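Local atomic coordinates of exodeoxyribonuclease (Neisseria meningitidis, PDB entry 2JC5), a protein that probably cleaves the DNA backbone at abasic sites as a metal-dependent AP endonuclease of the ExoA repair family. Residues W204-R208 / G209-A213; Q223-T226 / P227-A231. One frame throughout, in Å; residues are numbered along the deposited sequence.

Followed from the N terminus, the chain meets the two contacts in series, with neither nesting in nor crossing the other. Interaction 1 closes the turn that takes strand 204-205 into the short helix 210-213. The chain then runs into strand 217-225, which pairs antiparallel with 204-205 in the same sheet, and at the far end of that strand interaction 2 closes a second strand-to-helix turn, into helix 227-230. The two contacts illustrate one principle, a strand handing over to a helix, at sites whose centres lie about 30 Å apart: 204-213 beside the bicine pocket of this DNase I-like fold, 223-231 away from the annotated sites.

Interaction 1: W204-R208 / G209-A213; sequences WWSNR and GQAYA
Strand 204-205 gives way to a tight turn at 206-209, which folds helix 210-213 back so that the side chains of A211 and Y212 meet W205 and N207, with G209 in the N-cap position. The aromatic pair is a T-shaped stack: the edge of Y212 is directed at the face of W205, centroids of the six-membered rings 4.9 Å apart and planes at 86°. Y212 CD1 lies over one face of the indole, 3.5 Å from W205 CD2 and displaced toward the rim, while CE1 reaches across the benzo half. Y212 is brought there by a first torsion that sets CG anti to the backbone N (chi1 -166°), and its CB rests 3.3 Å from N207 O.

Within the turn, the side chain of N207 curls back over its own backbone, carrying OD1 to the start of the helix. A weak bond from G209 N, at 2.8 Å, closes an Asx turn on this oxygen. OD1 also accepts from A211 N at 3.3 Å, the donor tilted 28° from the carbonyl plane, and so serves the first helical turn, for which G209 has no side chain to offer. ND2 of the same amide gives a hydrogen bond to a water. A211 CB packs beside the N207 amide and lies 3.6 Å from S206 OG.

W205 NE1 bonds to D215 OD1, just past the helix. The preceding W204 touches bound bicine and bonds through NE1 to D246, a metal ligand in another structure of this enzyme, so the turn leads directly out of the bicine pocket, probably part of the active-site cleft. Strand 204-205 pairs with strand 217-225, while helix 210-213 leans through Y212 on W205 and on the loop beyond strand 233-238, where Y212 touches K240 and makes a cation-pi contact with K243.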
loop_
_atom_site.group_PDB
_atom_site.type_symbol
_atom_site.label_atom_id
_atom_site.label_comp_id
_atom_site.label_asym_id
_atom_site.label_seq_id
_atom_site.Cartn_x
_atom_site.Cartn_y
_atom_site.Cartn_z
ATOM N N TRP A 204 -4.889 -7.696 -6.679
ATOM C CA TRP A 204 -6.306 -7.349 -6.568
ATOM C C TRP A 204 -7.139 -8.038 -7.629
ATOM O O TRP A 204 -6.716 -8.155 -8.780
ATOM C CB TRP A 204 -6.488 -5.832 -6.711
ATOM C CG TRP A 204 -7.925 -5.408 -6.639
ATOM C CD1 TRP A 204 -8.697 -5.294 -5.525
ATOM C CD2 TRP A 204 -8.749 -5.042 -7.738
ATOM N NE1 TRP A 204 -9.964 -4.890 -5.864
ATOM C CE2 TRP A 204 -10.022 -4.715 -7.221
ATOM C CE3 TRP A 204 -8.537 -4.957 -9.113
ATOM C CZ2 TRP A 204 -11.083 -4.326 -8.029
ATOM C CZ3 TRP A 204 -9.598 -4.576 -9.915
ATOM C CH2 TRP A 204 -10.860 -4.264 -9.364
ATOM N N TRP A 205 -8.331 -8.483 -7.224
ATOM C CA TRP A 205 -9.343 -9.039 -8.118
ATOM C C TRP A 205 -10.663 -8.477 -7.629
ATOM O O TRP A 205 -10.836 -8.315 -6.421
ATOM C CB TRP A 205 -9.382 -10.564 -8.032
ATOM C CG TRP A 205 -8.064 -11.232 -8.265
ATOM C CD1 TRP A 205 -7.661 -11.883 -9.409
ATOM C CD2 TRP A 205 -6.950 -11.313 -7.352
ATOM N NE1 TRP A 205 -6.386 -12.367 -9.244
ATOM C CE2 TRP A 205 -5.927 -12.030 -8.001
ATOM C CE3 TRP A 205 -6.733 -10.868 -6.043
ATOM C CZ2 TRP A 205 -4.704 -12.285 -7.397
ATOM C CZ3 TRP A 205 -5.527 -11.125 -5.450
ATOM C CH2 TRP A 205 -4.530 -11.838 -6.119
ATOM N N SER A 206 -11.608 -8.201 -8.530
ATOM C CA SER A 206 -12.784 -7.444 -8.110
ATOM C C SER A 206 -13.739 -8.167 -7.166
ATOM O O SER A 206 -14.529 -7.515 -6.484
ATOM C CB SER A 206 -13.549 -6.897 -9.302
ATOM O OG SER A 206 -14.274 -7.892 -9.966
ATOM N N ASN A 207 -13.709 -9.491 -7.130
ATOM C CA ASN A 207 -14.497 -10.237 -6.161
ATOM C C ASN A 207 -13.809 -11.582 -5.901
ATOM O O ASN A 207 -12.817 -11.932 -6.576
ATOM C CB ASN A 207 -15.946 -10.380 -6.670
ATOM C CG ASN A 207 -16.024 -11.141 -7.979
ATOM O OD1 ASN A 207 -15.587 -12.291 -8.049
ATOM N ND2 ASN A 207 -16.566 -10.502 -9.031
ATOM N N ARG A 208 -14.300 -12.327 -4.921
ATOM C CA ARG A 208 -13.718 -13.628 -4.576
ATOM C C ARG A 208 -14.403 -14.765 -5.331
ATOM O O ARG A 208 -14.124 -15.953 -5.074
ATOM C CB ARG A 208 -13.784 -13.862 -3.050
ATOM C CG ARG A 208 -15.159 -14.142 -2.482
ATOM C CD ARG A 208 -15.103 -14.268 -0.961
ATOM N NE ARG A 208 -15.016 -12.960 -0.295
ATOM C CZ ARG A 208 -15.954 -12.422 0.488
ATOM N NH1 ARG A 208 -17.098 -13.049 0.732
ATOM N NH2 ARG A 208 -15.757 -11.226 1.030
ATOM N N GLY A 209 -15.295 -14.407 -6.249
ATOM C CA GLY A 209 -15.987 -15.360 -7.107
ATOM C C GLY A 209 -15.233 -15.578 -8.402
ATOM O O GLY A 209 -14.036 -15.847 -8.373
ATOM N N GLN A 210 -15.948 -15.437 -9.517
ATOM C CA GLN A 210 -15.398 -15.621 -10.863
ATOM C C GLN A 210 -14.106 -14.852 -11.085
ATOM O O GLN A 210 -13.154 -15.389 -11.645
ATOM C CB GLN A 210 -16.402 -15.164 -11.922
ATOM C CG GLN A 210 -15.996 -15.513 -13.352
ATOM C CD GLN A 210 -15.970 -14.310 -14.258
ATOM O OE1 GLN A 210 -15.325 -13.296 -13.956
ATOM N NE2 GLN A 210 -16.672 -14.408 -15.386
ATOM N N ALA A 211 -14.087 -13.592 -10.660
ATOM C CA ALA A 211 -12.943 -12.710 -10.925
ATOM C C ALA A 211 -11.670 -13.288 -10.332
ATOM O O ALA A 211 -10.601 -13.256 -10.945
ATOM C CB ALA A 211 -13.217 -11.288 -10.392
ATOM N N TYR A 212 -11.784 -13.853 -9.149
ATOM C CA TYR A 212 -10.646 -14.487 -8.512
ATOM C C TYR A 212 -10.349 -15.861 -9.097
ATOM O O TYR A 212 -9.208 -16.161 -9.421
ATOM C CB TYR A 212 -10.937 -14.608 -7.020
ATOM C CG TYR A 212 -9.755 -14.946 -6.145
ATOM C CD1 TYR A 212 -8.638 -14.143 -6.131
ATOM C CD2 TYR A 212 -9.763 -16.056 -5.321
ATOM C CE1 TYR A 212 -7.545 -14.413 -5.320
ATOM C CE2 TYR A 212 -8.680 -16.336 -4.503
ATOM C CZ TYR A 212 -7.569 -15.513 -4.513
ATOM O OH TYR A 212 -6.503 -15.772 -3.695
ATOM N N ALA A 213 -11.393 -16.665 -9.288
ATOM C CA ALA A 213 -11.226 -18.024 -9.802
ATOM C C ALA A 213 -10.564 -18.035 -11.185
ATOM O O ALA A 213 -9.755 -18.941 -11.498
ATOM C CB ALA A 213 -12.587 -18.707 -9.859
HETATM O O HOH W 1 -16.910 -11.581 -11.719
#

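Interaction 2: Q223-T226 / P227-A231; sequences QMVT and PELAA
V225, the last residue of strand 217-225, meets the first turn of helix 227-230 through one methyl group. Its CG1 points away from the backbone N, trans to it about the CA–CB bond (chi1 -173°), which brings it 3.7 Å from L229 CG and 3.5 Å from A230 N. The V225 and L229 side chains cross at about a right angle, and A230 CB borders the same methyl at 4.1 Å.

T226 follows in the N-cap position. Its carbonyl begins the helical bonding pattern: T226 O accepts from A230 N at 2.9 Å, the donor approaching nearly in line with the carbonyl bond (C=O...N angle 164°), and A230 CB lies close to the same oxygen. The T226 side chain makes no direct capping bond. Instead OG1 is linked by a 2.7 Å hydrogen bond to a water, which accepts from L229 N at 2.8 Å. T226 OG1 has a second partner in I144 N of strand 143-147.

Beyond the turn, L229 reaches both sheets of the fold, touching D143 and V145 in one and Y254 in the other, while A230 touches T189. V225 also meets Y254, so the helix start lies where the two sheets come together. P227, at the first helical position, costs the helix no bond by lacking an N-H. The bridging water takes the L229 N-H that a capping hydroxyl would accept, while T226 OG1 is engaged by I144 N, so this helix start is satisfied through solvent and its hydroxyl ties it to the neighbouring strand.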
loop_
_atom_site.group_PDB
_atom_site.type_symbol
_atom_site.label_atom_id
_atom_site.label_comp_id
_atom_site.label_asym_id
_atom_site.label_seq_id
_atom_site.Cartn_x
_atom_site.Cartn_y
_atom_site.Cartn_z
ATOM N N GLN A 223 5.380 -2.032 -2.930
ATOM C CA GLN A 223 6.364 -1.455 -2.007
ATOM C C GLN A 223 7.375 -0.709 -2.861
ATOM O O GLN A 223 8.113 -1.324 -3.617
ATOM C CB GLN A 223 7.009 -2.552 -1.149
ATOM C CG GLN A 223 5.999 -3.216 -0.212
ATOM C CD GLN A 223 6.597 -4.032 0.947
ATOM O OE1 GLN A 223 7.748 -3.862 1.357
ATOM N NE2 GLN A 223 5.781 -4.910 1.494
ATOM N N MET A 224 7.330 0.621 -2.803
ATOM C CA MET A 224 8.301 1.463 -3.501
ATOM C C MET A 224 9.425 1.794 -2.530
ATOM O O MET A 224 9.154 2.266 -1.433
ATOM C CB MET A 224 7.673 2.764 -4.000
ATOM C CG MET A 224 6.632 2.576 -5.092
ATOM S SD MET A 224 7.403 2.066 -6.652
ATOM C CE MET A 224 6.046 2.399 -7.778
ATOM N N VAL A 225 10.673 1.549 -2.927
ATOM C CA VAL A 225 11.790 1.542 -1.985
ATOM C C VAL A 225 12.949 2.413 -2.482
ATOM O O VAL A 225 13.223 2.490 -3.684
ATOM C CB VAL A 225 12.256 0.073 -1.745
ATOM C CG1 VAL A 225 13.298 -0.021 -0.640
ATOM C CG2 VAL A 225 11.057 -0.820 -1.392
ATOM N N THR A 226 13.642 3.048 -1.540
ATOM C CA THR A 226 14.869 3.814 -1.814
ATOM C C THR A 226 16.011 2.866 -2.206
ATOM O O THR A 226 15.925 1.671 -1.950
ATOM C CB THR A 226 15.227 4.649 -0.589
ATOM O OG1 THR A 226 15.147 3.837 0.584
ATOM C CG2 THR A 226 14.265 5.817 -0.479
ATOM N N PRO A 227 17.055 3.394 -2.878
ATOM C CA PRO A 227 18.045 2.508 -3.509
ATOM C C PRO A 227 18.826 1.554 -2.608
ATOM O O PRO A 227 18.910 0.359 -2.929
ATOM C CB PRO A 227 18.989 3.485 -4.227
ATOM C CG PRO A 227 18.291 4.754 -4.287
ATOM C CD PRO A 227 17.283 4.810 -3.213
ATOM N N GLU A 228 19.361 2.019 -1.483
ATOM C CA GLU A 228 20.228 1.141 -0.702
ATOM C C GLU A 228 19.406 0.052 -0.050
ATOM O O GLU A 228 19.807 -1.115 -0.017
ATOM C CB GLU A 228 21.057 1.934 0.301
ATOM C CG GLU A 228 22.077 2.796 -0.447
ATOM C CD GLU A 228 22.782 3.832 0.386
ATOM O OE1 GLU A 228 22.126 4.782 0.848
ATOM O OE2 GLU A 228 24.023 3.719 0.541
ATOM N N LEU A 229 18.220 0.411 0.421
ATOM C CA LEU A 229 17.346 -0.592 1.019
ATOM C C LEU A 229 16.812 -1.585 -0.030
ATOM O O LEU A 229 16.645 -2.773 0.261
ATOM C CB LEU A 229 16.188 0.075 1.773
ATOM C CG LEU A 229 15.157 -0.840 2.459
ATOM C CD1 LEU A 229 15.771 -1.842 3.411
ATOM C CD2 LEU A 229 14.134 0.032 3.191
ATOM N N ALA A 230 16.548 -1.108 -1.247
ATOM C CA ALA A 230 16.092 -1.996 -2.325
ATOM C C ALA A 230 17.117 -3.102 -2.572
ATOM O O ALA A 230 16.749 -4.240 -2.816
ATOM C CB ALA A 230 15.819 -1.221 -3.599
ATOM N N ALA A 231 18.399 -2.746 -2.501
ATOM C CA ALA A 231 19.498 -3.717 -2.673
ATOM C C ALA A 231 19.575 -4.745 -1.547
ATOM O O ALA A 231 20.302 -5.726 -1.663
ATOM C CB ALA A 231 20.839 -2.986 -2.777
HETATM O O HOH W 2 17.697 3.119 1.119
#